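Local coordinates for MTH396 protein (Methanothermobacter thermautotrophicus, PDB 1NXH) that is of unknown function, belongs to the EhaM (DUF1959) family and forms an all-helical homodimer linked by disulfides between its two chains, at the interface of chains A and B. Residues are numbered along the deposited sequence; one frame, centred on the assembly and turned at random. Chains: chain A/B, MTH396 protein.

Contact 1: the interface of chains A and B. Residues chain A 76, 80, 84, 86, 120; chain B 28, 31, 39.
B:Glu31 meets A:Leu80 and A:Gln76 with its carboxylate on the dimer interface of this all-helical EhaM (DUF1959) family protein. Its side chain can be followed outward from the backbone. From CB, the CG stands anti to the carbonyl carbon (chi1 -77°), and the chain then bends at chi2 (107°). This bend turns the carboxylate toward chain A. At the tip, OE1 does the touching. It lies 3.5 Å from CD2 of A:Leu80, which comes from the opposite direction. The same OE1 is 3.9 Å from CB of A:Gln76 and 4.0 Å from its CG. The amide of A:Gln76 is turned 68° from the carboxylate plane, and the approach is through the aliphatic part of the glutamine. CD2 of A:Leu120, on helix 109-124, is 4.1 Å from OE1 and comes in at about a right angle.

The other branch of A:Leu80 serves a different neighbour. Its CD1 packs 3.9 Å from CD1 of B:Leu28, and the two leucines slide past each other in opposite directions. A:Met84, a selenomethionine, points its methyl end at B:Leu28, tip to tip. It is poorly ordered, so the closeness of that approach is doubtful. B:Phe39, on helix 37-46, brings CZ of its ring to 4.4 Å from CE of A:Met84 and 4.5 Å from CD1 of A:Ile86.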
# COMPACT_ATOMS: atom_id res chain seq x y z
N GLN A 76 -3.98 -6.33 3.86
CA GLN A 76 -5.32 -6.52 3.33
C GLN A 76 -6.41 -6.01 4.27
O GLN A 76 -7.47 -6.66 4.44
CB GLN A 76 -5.54 -8.00 3.04
CG GLN A 76 -4.36 -8.69 2.29
CD GLN A 76 -4.03 -8.08 0.92
OE1 GLN A 76 -4.93 -7.78 0.12
NE2 GLN A 76 -2.73 -7.91 0.64
N LEU A 80 -10.37 -6.79 5.17
CA LEU A 80 -10.61 -7.28 6.51
C LEU A 80 -11.37 -6.33 7.40
O LEU A 80 -12.07 -6.75 8.30
CB LEU A 80 -9.28 -7.65 7.16
CG LEU A 80 -8.89 -9.10 6.92
CD1 LEU A 80 -9.46 -9.59 5.61
CD2 LEU A 80 -7.39 -9.22 6.93
N MSE A 84 -15.29 -6.24 4.79
CA MSE A 84 -15.87 -7.37 5.48
C MSE A 84 -16.12 -7.12 6.96
O MSE A 84 -17.11 -7.58 7.52
CB MSE A 84 -15.00 -8.61 5.26
CG MSE A 84 -14.67 -8.84 3.79
SE MSE A 84 -13.83 -10.53 3.36
CE MSE A 84 -12.00 -10.06 3.48
N ILE A 86 -14.22 -8.19 9.36
CA ILE A 86 -13.78 -9.39 10.05
C ILE A 86 -12.93 -8.97 11.26
O ILE A 86 -12.78 -9.72 12.23
CB ILE A 86 -12.91 -10.24 9.13
CG1 ILE A 86 -13.75 -10.76 7.97
CG2 ILE A 86 -12.25 -11.36 9.90
CD1 ILE A 86 -12.91 -11.47 6.92
N LEU A 120 -1.63 -10.66 13.02
CA LEU A 120 -2.91 -10.57 12.34
C LEU A 120 -3.59 -11.91 12.39
O LEU A 120 -4.70 -12.03 12.92
CB LEU A 120 -2.72 -10.19 10.87
CG LEU A 120 -4.04 -10.26 10.08
CD1 LEU A 120 -5.00 -9.25 10.65
CD2 LEU A 120 -3.82 -9.98 8.59
N LEU B 28 -7.66 -13.76 -1.46
CA LEU B 28 -7.04 -13.37 -0.20
C LEU B 28 -6.01 -14.42 0.23
O LEU B 28 -6.08 -14.98 1.33
CB LEU B 28 -8.10 -13.18 0.89
CG LEU B 28 -8.87 -11.85 0.92
CD1 LEU B 28 -9.56 -11.69 2.26
CD2 LEU B 28 -7.91 -10.68 0.74
N GLU B 31 -1.97 -13.60 2.45
CA GLU B 31 -1.49 -13.83 3.81
C GLU B 31 -0.71 -15.14 3.92
O GLU B 31 -0.88 -15.90 4.87
CB GLU B 31 -2.65 -13.86 4.81
CG GLU B 31 -3.22 -12.50 5.16
CD GLU B 31 -4.58 -12.26 4.54
OE1 GLU B 31 -5.31 -11.37 5.05
OE2 GLU B 31 -4.91 -12.94 3.54
N PHE B 39 -8.74 -20.05 6.26
CA PHE B 39 -9.43 -18.78 6.05
C PHE B 39 -10.93 -19.01 6.01
O PHE B 39 -11.70 -18.33 6.69
CB PHE B 39 -8.95 -18.12 4.75
CG PHE B 39 -9.43 -16.71 4.58
CD1 PHE B 39 -9.34 -15.79 5.64
CD2 PHE B 39 -9.98 -16.28 3.37
CE1 PHE B 39 -9.81 -14.45 5.50
CE2 PHE B 39 -10.45 -14.96 3.21
CZ PHE B 39 -10.36 -14.04 4.28

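Contact 2: the interface of chains A and B. Residues chain A 59, 62, 65-66; chain B 78-79, 82-83.
A:Cys66 and B:Cys78 are joined by an interchain disulfide, SG to SG 2.0 Å. The sulfur of A:Cys66 leaves helix 63-74 of chain A anti to its carbonyl carbon (chi1 -78°). That of B:Cys78 leaves helix 77-83 of chain B anti to the backbone N (chi1 -164°), although B:Cys78 is poorly ordered.

B:Trp79 follows directly in sequence and is covered on both faces by chain A. On one face lies A:Cys66, whose CB is 3.4 Å from CZ2 of the indole. On the opposite face the ring of A:Phe59 stacks on the six-membered ring. The centroids are 4.2 Å apart and the planes 19° apart. The overlap is offset, with CZ3 of the indole toward the rim of the phenylalanine. Were B:Trp79 an alanine, A:Phe59 would probably lose its stacking partner and a gap would open beside the disulfide.

Farther out, CG2 of B:Val83 packs 3.7 Å from CB of A:Ala62. The same methyl is 3.8 Å from NH2 of A:Arg65, whose chain passes the valine in the opposite direction. NH1 of this guanidinium is 4.2 Å from OD2 of the poorly ordered B:Asp82. The opposite charges may attract, but they are not in contact. The site ties the two chains of the homodimer together covalently, and the indole probably shields the link on that side.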
# COMPACT_ATOMS: atom_id res chain seq x y z
N PHE A 59 9.26 15.46 5.95
CA PHE A 59 9.37 14.04 5.66
C PHE A 59 9.35 13.20 6.94
O PHE A 59 8.70 12.16 7.00
CB PHE A 59 10.66 13.77 4.90
CG PHE A 59 10.82 12.34 4.49
CD1 PHE A 59 10.64 11.97 3.16
CD2 PHE A 59 11.17 11.36 5.43
CE1 PHE A 59 10.80 10.63 2.77
CE2 PHE A 59 11.34 10.01 5.04
CZ PHE A 59 11.15 9.65 3.72
N ALA A 62 5.90 12.69 8.53
CA ALA A 62 4.90 11.92 7.79
C ALA A 62 5.32 10.47 7.67
O ALA A 62 4.50 9.61 7.36
CB ALA A 62 4.70 12.51 6.42
N ARG A 65 2.73 8.23 9.33
CA ARG A 65 1.48 8.22 8.58
C ARG A 65 1.62 7.37 7.31
O ARG A 65 0.76 6.55 7.00
CB ARG A 65 1.13 9.67 8.23
CG ARG A 65 -0.01 9.84 7.27
CD ARG A 65 -0.40 11.32 7.23
NE ARG A 65 0.52 12.17 6.49
CZ ARG A 65 0.73 12.07 5.17
NH1 ARG A 65 0.08 11.15 4.45
NH2 ARG A 65 1.56 12.91 4.56
N CYS A 66 2.71 7.57 6.59
CA CYS A 66 2.92 6.84 5.36
C CYS A 66 3.14 5.35 5.56
O CYS A 66 2.84 4.53 4.67
CB CYS A 66 4.09 7.45 4.59
SG CYS A 66 3.64 8.99 3.71
N CYS B 78 2.70 7.93 -1.42
CA CYS B 78 2.52 8.69 -0.19
C CYS B 78 3.64 9.73 -0.15
O CYS B 78 3.46 10.84 0.33
CB CYS B 78 2.64 7.79 1.04
SG CYS B 78 2.00 8.50 2.60
N TRP B 79 4.79 9.34 -0.69
CA TRP B 79 5.95 10.22 -0.73
C TRP B 79 5.96 11.06 -1.98
O TRP B 79 6.02 12.29 -1.90
CB TRP B 79 7.24 9.40 -0.71
CG TRP B 79 7.28 8.43 0.40
CD1 TRP B 79 7.07 7.09 0.32
CD2 TRP B 79 7.44 8.74 1.79
NE1 TRP B 79 7.09 6.53 1.58
CE2 TRP B 79 7.31 7.52 2.50
CE3 TRP B 79 7.67 9.93 2.51
CZ2 TRP B 79 7.41 7.45 3.90
CZ3 TRP B 79 7.76 9.86 3.89
CH2 TRP B 79 7.63 8.63 4.57
N ASP B 82 1.72 13.05 -1.78
CA ASP B 82 1.33 13.68 -0.53
C ASP B 82 2.49 14.47 0.10
O ASP B 82 2.34 15.63 0.48
CB ASP B 82 0.80 12.64 0.47
CG ASP B 82 -0.58 12.10 0.09
OD1 ASP B 82 -1.39 12.88 -0.44
OD2 ASP B 82 -0.85 10.90 0.34
N VAL B 83 3.67 13.87 0.17
CA VAL B 83 4.80 14.54 0.79
C VAL B 83 5.70 15.37 -0.09
O VAL B 83 5.75 16.59 0.04
CB VAL B 83 5.69 13.54 1.56
CG1 VAL B 83 6.95 14.22 2.04
CG2 VAL B 83 4.91 12.95 2.76

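Contact 3: the interface of chains A and B. Residues chain A 24, 28, 43, 55, 59; chain B 76, 79, 84, 86.
A:Leu28 packs against both B:Met84 and B:Trp79, and these three bury the most surface here. B:Met84 is a selenomethionine in the segment after helix 77-83. It reaches into a group of chain A leucines, but it is poorly ordered, so its distances are approximate. Its chain runs extended through chi2 (179°) and bends at chi3 (69°), which swings the methyl out of the line of the chain. SE lies 3.8 Å from CD1 of A:Leu28, and these side chains slide past each other. CE lies 3.4 Å from CD2 of A:Leu43. It is also 4.0 Å from CD1 of A:Leu55, which comes across at about a right angle.

A:Leu28 divides its two branches. While CD1 takes the selenium, CD2 lies 3.9 Å from CD1 of B:Trp79, on the five-membered ring. The aliphatic CB of B:Gln76 borders the same CD2 at 4.1 Å.

The six-membered ring of B:Trp79 keeps its stack with A:Phe59. Behind that phenylalanine, CG2 of A:Val24 sits 3.8 Å above the ring centre, on the face away from the indole. A:Val24 thus backs the stack from within chain A. A:Leu43 also meets CD1 of B:Ile86, 3.7 Å from its CD2. The site packs helix 77-83 and the segment after it against apolar side chains of the partner, and probably supports the homodimer.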
# COMPACT_ATOMS: atom_id res chain seq x y z
N VAL A 24 15.80 9.00 2.55
CA VAL A 24 14.97 9.29 1.40
C VAL A 24 15.45 8.75 0.07
O VAL A 24 14.85 7.86 -0.51
CB VAL A 24 14.84 10.81 1.25
CG1 VAL A 24 13.77 11.14 0.22
CG2 VAL A 24 14.56 11.45 2.61
N LEU A 28 13.90 5.07 -0.94
CA LEU A 28 12.96 5.06 -2.05
C LEU A 28 13.50 4.22 -3.19
O LEU A 28 13.54 4.67 -4.34
CB LEU A 28 12.67 6.49 -2.53
CG LEU A 28 11.65 7.23 -1.64
CD1 LEU A 28 11.73 8.74 -1.84
CD2 LEU A 28 10.26 6.71 -1.98
N LEU A 43 14.88 14.20 -8.61
CA LEU A 43 14.61 15.14 -7.54
C LEU A 43 15.20 16.47 -7.97
O LEU A 43 14.53 17.50 -7.94
CB LEU A 43 15.28 14.69 -6.26
CG LEU A 43 14.84 13.32 -5.74
CD1 LEU A 43 15.58 13.04 -4.46
CD2 LEU A 43 13.35 13.31 -5.49
N LEU A 55 11.89 19.97 2.90
CA LEU A 55 11.43 18.59 2.83
C LEU A 55 11.65 17.65 4.00
O LEU A 55 10.69 17.12 4.57
CB LEU A 55 12.02 17.93 1.59
CG LEU A 55 11.09 17.90 0.39
CD1 LEU A 55 11.70 17.05 -0.71
CD2 LEU A 55 9.75 17.33 0.81
N PHE A 59 9.26 15.46 5.95
CA PHE A 59 9.37 14.04 5.66
C PHE A 59 9.35 13.20 6.94
O PHE A 59 8.70 12.16 7.00
CB PHE A 59 10.66 13.77 4.90
CG PHE A 59 10.82 12.34 4.49
CD1 PHE A 59 10.64 11.97 3.16
CD2 PHE A 59 11.17 11.36 5.43
CE1 PHE A 59 10.80 10.63 2.77
CE2 PHE A 59 11.34 10.01 5.04
CZ PHE A 59 11.15 9.65 3.72
N GLN B 76 4.62 3.92 -3.96
CA GLN B 76 5.26 4.92 -3.10
C GLN B 76 4.65 6.29 -3.30
O GLN B 76 5.35 7.31 -3.19
CB GLN B 76 6.76 5.00 -3.42
CG GLN B 76 7.51 3.69 -3.34
CD GLN B 76 7.21 2.93 -2.07
OE1 GLN B 76 6.68 1.82 -2.11
NE2 GLN B 76 7.53 3.53 -0.93
N TRP B 79 4.79 9.34 -0.69
CA TRP B 79 5.95 10.22 -0.73
C TRP B 79 5.96 11.06 -1.98
O TRP B 79 6.02 12.29 -1.90
CB TRP B 79 7.24 9.40 -0.71
CG TRP B 79 7.28 8.43 0.40
CD1 TRP B 79 7.07 7.09 0.32
CD2 TRP B 79 7.44 8.74 1.79
NE1 TRP B 79 7.09 6.53 1.58
CE2 TRP B 79 7.31 7.52 2.50
CE3 TRP B 79 7.67 9.93 2.51
CZ2 TRP B 79 7.41 7.45 3.90
CZ3 TRP B 79 7.76 9.86 3.89
CH2 TRP B 79 7.63 8.63 4.57
N MSE B 84 6.44 14.71 -0.97
CA MSE B 84 7.38 15.42 -1.83
C MSE B 84 6.73 16.24 -2.94
O MSE B 84 7.24 17.30 -3.30
CB MSE B 84 8.37 14.42 -2.43
CG MSE B 84 9.07 13.60 -1.34
SE MSE B 84 10.31 12.29 -1.97
CE MSE B 84 11.64 13.52 -2.60
N ILE B 86 6.43 15.40 -6.07
CA ILE B 86 7.25 15.29 -7.27
C ILE B 86 6.32 14.92 -8.41
O ILE B 86 6.65 15.09 -9.59
CB ILE B 86 8.29 14.20 -7.11
CG1 ILE B 86 9.10 14.47 -5.85
CG2 ILE B 86 9.20 14.17 -8.30
CD1 ILE B 86 9.66 13.22 -5.22

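Contact 4: the interface of chains A and B. Residues chain A 42-43, 46-47; chain B 86, 123-124, 126.
B:Ile86 rests its CG2 methyl on the aliphatic part of A:Lys46, the apolar centre of this patch. The methyl is 3.3 Å from CG of the lysine and 3.6 Å from its CB. The two side chains run at about a right angle. Around this centre, CD2 of A:Leu47 approaches CG1 of B:Ile86 at 4.2 Å. Beside it, A:Ile42 packs on B:Leu124. CD1 of the isoleucine lies 3.8 Å from CB of the leucine, and CG2 lies 4.0 Å from its CD2. A:Ile42 and B:Leu124 join helix 36-46 of chain A to the end of helix 109-124 of chain B.

A:Lys46 carries the contact out to the polar rim. Its chain bends at chi2 (-78°) and is then extended to the amine. NZ donates two hydrogen bonds to oxygens at the C-terminal end of chain B. One runs 2.9 Å to O of B:Ser126, an oxygen of the terminal carboxylate, with the donor above the carboxylate plane. The other is longer, 3.3 Å to the backbone carbonyl O of B:Ile123, and tilts 20° from that carbonyl plane. The carboxylate it binds and the helix end nearby would probably favour a positive charge on the amine. A methionine at A:Lys46 would probably leave both oxygens without this donor and the chain B terminus freer to move. The site fastens the C-terminal end of one chain to a helix of the other.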
# COMPACT_ATOMS: atom_id res chain seq x y z
N ILE A 42 16.27 13.15 -10.73
CA ILE A 42 14.84 13.40 -10.88
C ILE A 42 14.46 14.44 -9.84
O ILE A 42 13.80 15.43 -10.15
CB ILE A 42 14.02 12.13 -10.64
CG1 ILE A 42 14.15 11.21 -11.84
CG2 ILE A 42 12.56 12.48 -10.42
CD1 ILE A 42 13.51 9.86 -11.64
N LEU A 43 14.88 14.20 -8.61
CA LEU A 43 14.61 15.14 -7.54
C LEU A 43 15.20 16.47 -7.97
O LEU A 43 14.53 17.50 -7.94
CB LEU A 43 15.28 14.69 -6.26
CG LEU A 43 14.84 13.32 -5.74
CD1 LEU A 43 15.58 13.04 -4.46
CD2 LEU A 43 13.35 13.31 -5.49
N LYS A 46 12.94 17.87 -10.51
CA LYS A 46 11.61 18.31 -10.10
C LYS A 46 11.58 19.36 -9.01
O LYS A 46 11.20 20.50 -9.26
CB LYS A 46 10.75 17.12 -9.66
CG LYS A 46 10.55 16.00 -10.71
CD LYS A 46 9.49 16.31 -11.81
CE LYS A 46 9.31 15.10 -12.75
NZ LYS A 46 8.39 15.33 -13.88
N LEU A 47 11.97 18.98 -7.80
CA LEU A 47 11.95 19.90 -6.66
C LEU A 47 12.88 21.12 -6.77
O LEU A 47 14.03 21.01 -7.20
CB LEU A 47 12.28 19.13 -5.38
CG LEU A 47 11.37 17.93 -5.09
CD1 LEU A 47 11.96 17.10 -3.96
CD2 LEU A 47 9.97 18.41 -4.73
N ILE B 86 6.43 15.40 -6.07
CA ILE B 86 7.25 15.29 -7.27
C ILE B 86 6.32 14.92 -8.41
O ILE B 86 6.65 15.09 -9.59
CB ILE B 86 8.29 14.20 -7.11
CG1 ILE B 86 9.10 14.47 -5.85
CG2 ILE B 86 9.20 14.17 -8.30
CD1 ILE B 86 9.66 13.22 -5.22
N ILE B 123 6.72 9.17 -16.08
CA ILE B 123 6.31 10.46 -15.54
C ILE B 123 7.42 11.17 -14.78
O ILE B 123 7.67 12.36 -14.99
CB ILE B 123 5.12 10.29 -14.58
CG1 ILE B 123 4.24 9.14 -15.08
CG2 ILE B 123 4.31 11.60 -14.48
CD1 ILE B 123 3.00 8.94 -14.28
N LEU B 124 8.08 10.43 -13.90
CA LEU B 124 9.17 11.00 -13.11
C LEU B 124 10.26 11.60 -13.99
O LEU B 124 10.82 12.65 -13.68
CB LEU B 124 9.77 9.92 -12.21
CG LEU B 124 8.93 9.58 -10.98
CD1 LEU B 124 9.51 8.39 -10.20
CD2 LEU B 124 8.90 10.81 -10.12
N SER B 126 10.19 13.19 -16.71
CA SER B 126 9.48 14.05 -17.63
C SER B 126 9.63 15.48 -17.13
O SER B 126 8.61 16.07 -16.69
CB SER B 126 8.01 13.65 -17.70
OG SER B 126 7.30 14.47 -18.61
OXT SER B 126 10.76 16.00 -17.14

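Contacts 2, 3 and 4 form one continuous stretch of the interface. All distances here run between C-alpha centres. Contacts 2 and 3 are about 8 Å apart and share A:Phe59 and B:Trp79. Contacts 3 and 4 are about 10 Å apart and share A:Leu43 and B:Ile86. Contact 1 lies apart, about 25 Å from contact 2 and 36 Å from contact 4. There the chains exchange roles: A:Met84 faces B:Leu28, as B:Met84 faces A:Leu28 in contact 3. The two-fold symmetry gives each contact a twin, so the disulfide region recurs and the homodimer is probably held at two symmetric regions.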